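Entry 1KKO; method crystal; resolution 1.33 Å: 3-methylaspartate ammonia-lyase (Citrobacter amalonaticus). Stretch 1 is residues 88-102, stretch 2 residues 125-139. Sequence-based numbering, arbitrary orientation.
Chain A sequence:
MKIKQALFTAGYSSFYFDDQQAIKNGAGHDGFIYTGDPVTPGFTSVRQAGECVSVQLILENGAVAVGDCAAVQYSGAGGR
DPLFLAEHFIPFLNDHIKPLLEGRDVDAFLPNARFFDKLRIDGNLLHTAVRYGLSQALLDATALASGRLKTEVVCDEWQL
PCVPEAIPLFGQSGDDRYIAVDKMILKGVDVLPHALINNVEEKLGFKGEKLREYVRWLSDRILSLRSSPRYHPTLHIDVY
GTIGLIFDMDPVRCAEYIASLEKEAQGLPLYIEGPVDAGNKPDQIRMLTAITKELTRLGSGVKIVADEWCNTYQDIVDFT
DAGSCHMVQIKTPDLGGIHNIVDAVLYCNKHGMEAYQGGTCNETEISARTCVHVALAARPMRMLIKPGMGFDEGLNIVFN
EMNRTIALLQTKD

Stretch 1, residues 88-102: HFIPFLNDHIKPLLE
Stretch 2 (125-139) LLHTAVRYGLSQALL

Stretch 1 is helical through Leu101, the helix having begun earlier in the chain, and Glu102 leaves helical phi/psi (-66/131). Stretch 2 runs extended through Leu125, Leu126 and His127, then is helical from Thr128 on, past Leu139. The helix axes approach to 12.4 Å and cross at -57°; their N-to-C directions are 57° apart, 0° being parallel. In register, Leu93 CA lies 8.7 Å from Val130 CA, and Leu101 CA lies 9.3 Å from Leu138 CA.

No hydrogen bond crosses the contact. Mostly apolar side chains fill the gap between the axes; the two stretches together bury 399 Å².

The CA-to-CB bond of Phe89 points toward stretch 2 (m, chi1 -81°, chi2 -82°). Its CD1 is 3.8 Å from Val130 CG2, and its CZ is 3.9 Å from His127 CB. The Phe89 and His127 rings are oblique, with planes at 84°. His127 is t (chi2 -67°), which places its ND1 to accept from Ala129 N at 2.9 Å and cap the helix.

Phe92 is t (chi2 -85°). The edge of its ring meets Leu126, CE1 to CD2 at 3.6 Å. Leu126 is m,t; its CA-to-CB bond points sideways, but its end comes nearer. The same Leu126 CD2 lies 4.1 Å from Ile97 CD1. Leu126 O accepts from Arg131 NE at 2.8 Å, tying the extended segment to the helix.

Leu93 is m,t and also starts sideways; its CD2 reaches Val130 CG1 at 3.7 Å. Val130 is t. Its CG2 also lies 4.3 Å from Leu93 CD2.

A pi-type turn spans 93-97: Lys98 N bonds to Leu93 O at 2.9 Å. Ile97 is m,m, with CG2 3.9 Å from Leu134 CD1. Leu134 and Leu101 are both m,t; Leu101 CD1 is 4.0 Å from Leu134 CD2. Leu101 CD2 meets CD2 of Leu138 (m,t) at 4.1 Å.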

# COMPACT_ATOMS: atom_id res chain seq x y z
N HIS A 88 17.81 16.49 4.17
CA HIS A 88 17.92 17.92 3.95
C HIS A 88 16.72 18.66 4.50
O HIS A 88 16.84 19.71 5.12
CB HIS A 88 18.03 18.19 2.45
N PHE A 89 15.54 18.10 4.28
CA PHE A 89 14.34 18.83 4.61
C PHE A 89 13.91 18.84 6.07
O PHE A 89 13.25 19.78 6.48
CB PHE A 89 13.21 18.39 3.69
CG PHE A 89 13.27 19.07 2.35
CD1 PHE A 89 12.76 20.35 2.21
CD2 PHE A 89 13.87 18.46 1.26
CE1 PHE A 89 12.81 20.99 1.00
CE2 PHE A 89 13.93 19.11 0.03
CZ PHE A 89 13.40 20.38 -0.10
N ILE A 90 14.31 17.85 6.86
CA ILE A 90 13.89 17.81 8.26
C ILE A 90 14.37 19.08 9.01
O ILE A 90 13.56 19.79 9.60
CB ILE A 90 14.32 16.49 8.95
CG1 ILE A 90 13.52 15.30 8.41
CG2 ILE A 90 14.12 16.58 10.46
CD1 ILE A 90 12.07 15.35 8.77
N PRO A 91 15.67 19.37 8.97
CA PRO A 91 16.16 20.58 9.64
C PRO A 91 15.55 21.86 9.07
O PRO A 91 15.22 22.77 9.82
CB PRO A 91 17.67 20.56 9.38
CG PRO A 91 17.99 19.24 8.88
CD PRO A 91 16.75 18.60 8.35
N PHE A 92 15.42 21.90 7.75
CA PHE A 92 14.82 23.04 7.05
C PHE A 92 13.41 23.29 7.59
O PHE A 92 13.04 24.41 7.92
CB PHE A 92 14.80 22.75 5.54
CG PHE A 92 14.09 23.80 4.72
CD1 PHE A 92 12.72 23.75 4.54
CD2 PHE A 92 14.81 24.81 4.08
CE1 PHE A 92 12.07 24.70 3.78
CE2 PHE A 92 14.17 25.76 3.32
CZ PHE A 92 12.80 25.71 3.16
N LEU A 93 12.61 22.23 7.68
CA LEU A 93 11.23 22.37 8.14
C LEU A 93 11.15 22.75 9.62
O LEU A 93 10.34 23.61 10.01
CB LEU A 93 10.46 21.08 7.88
CG LEU A 93 10.25 20.76 6.40
CD1 LEU A 93 9.85 19.29 6.21
CD2 LEU A 93 9.22 21.70 5.78
N ASN A 94 11.99 22.14 10.45
CA ASN A 94 11.98 22.46 11.87
C ASN A 94 12.39 23.92 12.09
O ASN A 94 11.79 24.63 12.89
CB ASN A 94 12.88 21.51 12.66
CG ASN A 94 12.24 20.14 12.84
OD1 ASN A 94 11.03 20.03 13.04
ND2 ASN A 94 13.05 19.10 12.79
N ASP A 95 13.38 24.37 11.34
CA ASP A 95 13.91 25.73 11.49
C ASP A 95 13.01 26.81 10.92
O ASP A 95 12.77 27.84 11.55
CB ASP A 95 15.26 25.85 10.77
CG ASP A 95 16.37 25.08 11.45
OD1 ASP A 95 16.17 24.61 12.59
OD2 ASP A 95 17.48 24.91 10.90
N HIS A 96 12.51 26.59 9.70
CA HIS A 96 11.82 27.63 8.96
C HIS A 96 10.32 27.53 8.93
O HIS A 96 9.64 28.52 8.69
CB HIS A 96 12.29 27.61 7.50
CG HIS A 96 13.73 27.91 7.32
ND1 HIS A 96 14.59 27.08 6.64
CD2 HIS A 96 14.48 28.98 7.70
CE1 HIS A 96 15.80 27.61 6.63
NE2 HIS A 96 15.76 28.76 7.26
N ILE A 97 9.78 26.33 9.12
CA ILE A 97 8.35 26.15 8.96
C ILE A 97 7.61 25.89 10.26
O ILE A 97 6.51 26.39 10.45
CB ILE A 97 8.09 25.04 7.90
CG1 ILE A 97 8.76 25.41 6.57
CG2 ILE A 97 6.60 24.80 7.73
CD1 ILE A 97 8.29 26.75 5.96
N LYS A 98 8.20 25.11 11.16
CA LYS A 98 7.57 24.86 12.45
C LYS A 98 7.06 26.15 13.13
O LYS A 98 5.92 26.18 13.58
CB LYS A 98 8.51 24.08 13.36
CG LYS A 98 7.91 23.74 14.72
CD LYS A 98 8.85 22.92 15.62
CE LYS A 98 10.19 22.63 15.00
NZ LYS A 98 10.63 21.25 15.33
N PRO A 99 7.86 27.21 13.23
CA PRO A 99 7.39 28.44 13.87
C PRO A 99 6.25 29.15 13.14
O PRO A 99 5.53 29.96 13.72
CB PRO A 99 8.62 29.34 13.88
CG PRO A 99 9.75 28.43 13.76
CD PRO A 99 9.28 27.32 12.84
N LEU A 100 6.09 28.86 11.85
CA LEU A 100 5.01 29.44 11.09
C LEU A 100 3.73 28.64 11.26
O LEU A 100 2.64 29.11 10.92
CB LEU A 100 5.38 29.53 9.61
CG LEU A 100 6.57 30.45 9.33
CD1 LEU A 100 7.02 30.37 7.87
CD2 LEU A 100 6.23 31.86 9.70
N LEU A 101 3.85 27.41 11.77
CA LEU A 101 2.69 26.55 11.98
C LEU A 101 2.17 26.61 13.41
O LEU A 101 0.97 26.67 13.63
CB LEU A 101 3.05 25.10 11.65
CG LEU A 101 3.24 24.80 10.17
CD1 LEU A 101 3.93 23.46 10.01
CD2 LEU A 101 1.91 24.82 9.44
N GLU A 102 3.08 26.58 14.37
CA GLU A 102 2.65 26.56 15.76
C GLU A 102 1.96 27.88 16.08
O GLU A 102 2.44 28.96 15.72
CB GLU A 102 3.82 26.23 16.68
CG GLU A 102 4.31 24.81 16.41
CD GLU A 102 5.42 24.33 17.32
OE1 GLU A 102 5.63 23.09 17.36
OE2 GLU A 102 6.09 25.16 17.98
N LEU A 125 10.65 29.53 -3.69
CA LEU A 125 9.38 28.97 -3.25
C LEU A 125 9.70 27.64 -2.62
O LEU A 125 10.67 26.97 -2.98
CB LEU A 125 8.40 28.69 -4.41
CG LEU A 125 7.55 29.80 -5.02
CD1 LEU A 125 6.72 29.21 -6.15
CD2 LEU A 125 6.66 30.50 -3.99
N LEU A 126 8.87 27.25 -1.67
CA LEU A 126 9.03 25.94 -1.09
C LEU A 126 8.89 24.88 -2.18
O LEU A 126 8.11 25.01 -3.12
CB LEU A 126 7.95 25.71 -0.05
CG LEU A 126 8.05 26.54 1.23
CD1 LEU A 126 6.84 26.29 2.09
CD2 LEU A 126 9.34 26.24 1.99
N HIS A 127 9.66 23.81 -2.02
CA HIS A 127 9.57 22.67 -2.91
C HIS A 127 8.10 22.27 -3.01
O HIS A 127 7.37 22.31 -2.01
CB HIS A 127 10.41 21.54 -2.31
CG HIS A 127 10.64 20.38 -3.22
ND1 HIS A 127 9.64 19.53 -3.65
CD2 HIS A 127 11.79 19.92 -3.76
CE1 HIS A 127 10.17 18.59 -4.41
NE2 HIS A 127 11.47 18.80 -4.50
N THR A 128 7.65 21.85 -4.19
CA THR A 128 6.27 21.42 -4.34
C THR A 128 5.90 20.33 -3.34
O THR A 128 4.77 20.31 -2.89
CB THR A 128 5.97 20.91 -5.77
OG1 THR A 128 6.97 19.98 -6.19
CG2 THR A 128 5.97 22.06 -6.76
N ALA A 129 6.83 19.44 -3.01
CA ALA A 129 6.54 18.35 -2.07
C ALA A 129 6.21 18.88 -0.69
O ALA A 129 5.40 18.29 0.01
CB ALA A 129 7.70 17.40 -1.99
N VAL A 130 6.88 19.95 -0.27
CA VAL A 130 6.63 20.56 1.02
C VAL A 130 5.25 21.23 1.02
O VAL A 130 4.46 21.06 1.94
CB VAL A 130 7.73 21.56 1.38
CG1 VAL A 130 7.36 22.35 2.65
CG2 VAL A 130 9.04 20.84 1.55
N ARG A 131 4.95 21.98 -0.03
CA ARG A 131 3.65 22.60 -0.13
C ARG A 131 2.56 21.52 -0.19
O ARG A 131 1.50 21.67 0.40
CB ARG A 131 3.60 23.48 -1.37
CG ARG A 131 4.52 24.68 -1.25
CD ARG A 131 4.44 25.57 -2.44
NE ARG A 131 5.32 25.29 -3.56
CZ ARG A 131 4.97 25.49 -4.84
NH1 ARG A 131 3.72 25.85 -5.19
NH2 ARG A 131 5.86 25.27 -5.77
N TYR A 132 2.85 20.42 -0.88
CA TYR A 132 1.91 19.31 -0.96
C TYR A 132 1.60 18.75 0.44
O TYR A 132 0.44 18.65 0.84
CB TYR A 132 2.51 18.22 -1.84
CG TYR A 132 1.62 17.10 -2.29
CD1 TYR A 132 0.37 17.33 -2.83
CD2 TYR A 132 2.08 15.77 -2.23
CE1 TYR A 132 -0.42 16.28 -3.28
CE2 TYR A 132 1.31 14.72 -2.69
CZ TYR A 132 0.05 14.98 -3.22
OH TYR A 132 -0.75 13.97 -3.70
N GLY A 133 2.64 18.41 1.19
CA GLY A 133 2.45 17.84 2.51
C GLY A 133 1.85 18.80 3.52
O GLY A 133 0.98 18.43 4.29
N LEU A 134 2.35 20.03 3.56
CA LEU A 134 1.80 21.02 4.47
C LEU A 134 0.33 21.24 4.21
O LEU A 134 -0.48 21.29 5.13
CB LEU A 134 2.53 22.36 4.35
CG LEU A 134 3.98 22.41 4.82
CD1 LEU A 134 4.53 23.79 4.56
CD2 LEU A 134 4.11 22.05 6.29
N SER A 135 -0.03 21.37 2.94
CA SER A 135 -1.42 21.66 2.60
C SER A 135 -2.35 20.49 2.95
O SER A 135 -3.49 20.69 3.38
CB SER A 135 -1.53 22.06 1.14
OG SER A 135 -1.27 20.97 0.29
N GLN A 136 -1.86 19.26 2.80
CA GLN A 136 -2.65 18.10 3.22
C GLN A 136 -2.94 18.19 4.72
O GLN A 136 -4.06 18.02 5.15
CB GLN A 136 -1.92 16.79 2.98
CG GLN A 136 -1.75 16.37 1.54
CD GLN A 136 -0.67 15.32 1.45
OE1 GLN A 136 -0.63 14.42 2.29
NE2 GLN A 136 0.21 15.45 0.48
N ALA A 137 -1.90 18.45 5.50
CA ALA A 137 -2.06 18.51 6.94
C ALA A 137 -2.96 19.68 7.36
O ALA A 137 -3.73 19.56 8.29
CB ALA A 137 -0.72 18.60 7.62
N LEU A 138 -2.85 20.81 6.67
CA LEU A 138 -3.67 21.98 6.99
C LEU A 138 -5.14 21.73 6.67
O LEU A 138 -6.01 22.21 7.40
CB LEU A 138 -3.15 23.22 6.28
CG LEU A 138 -1.82 23.70 6.85
CD1 LEU A 138 -1.12 24.59 5.86
CD2 LEU A 138 -2.02 24.41 8.19
N LEU A 139 -5.42 20.99 5.60
CA LEU A 139 -6.78 20.63 5.26
C LEU A 139 -7.33 19.69 6.32
O LEU A 139 -8.44 19.84 6.81
CB LEU A 139 -6.85 19.98 3.89
CG LEU A 139 -8.26 19.54 3.47
CD1 LEU A 139 -9.27 20.69 3.42
CD2 LEU A 139 -8.22 18.84 2.11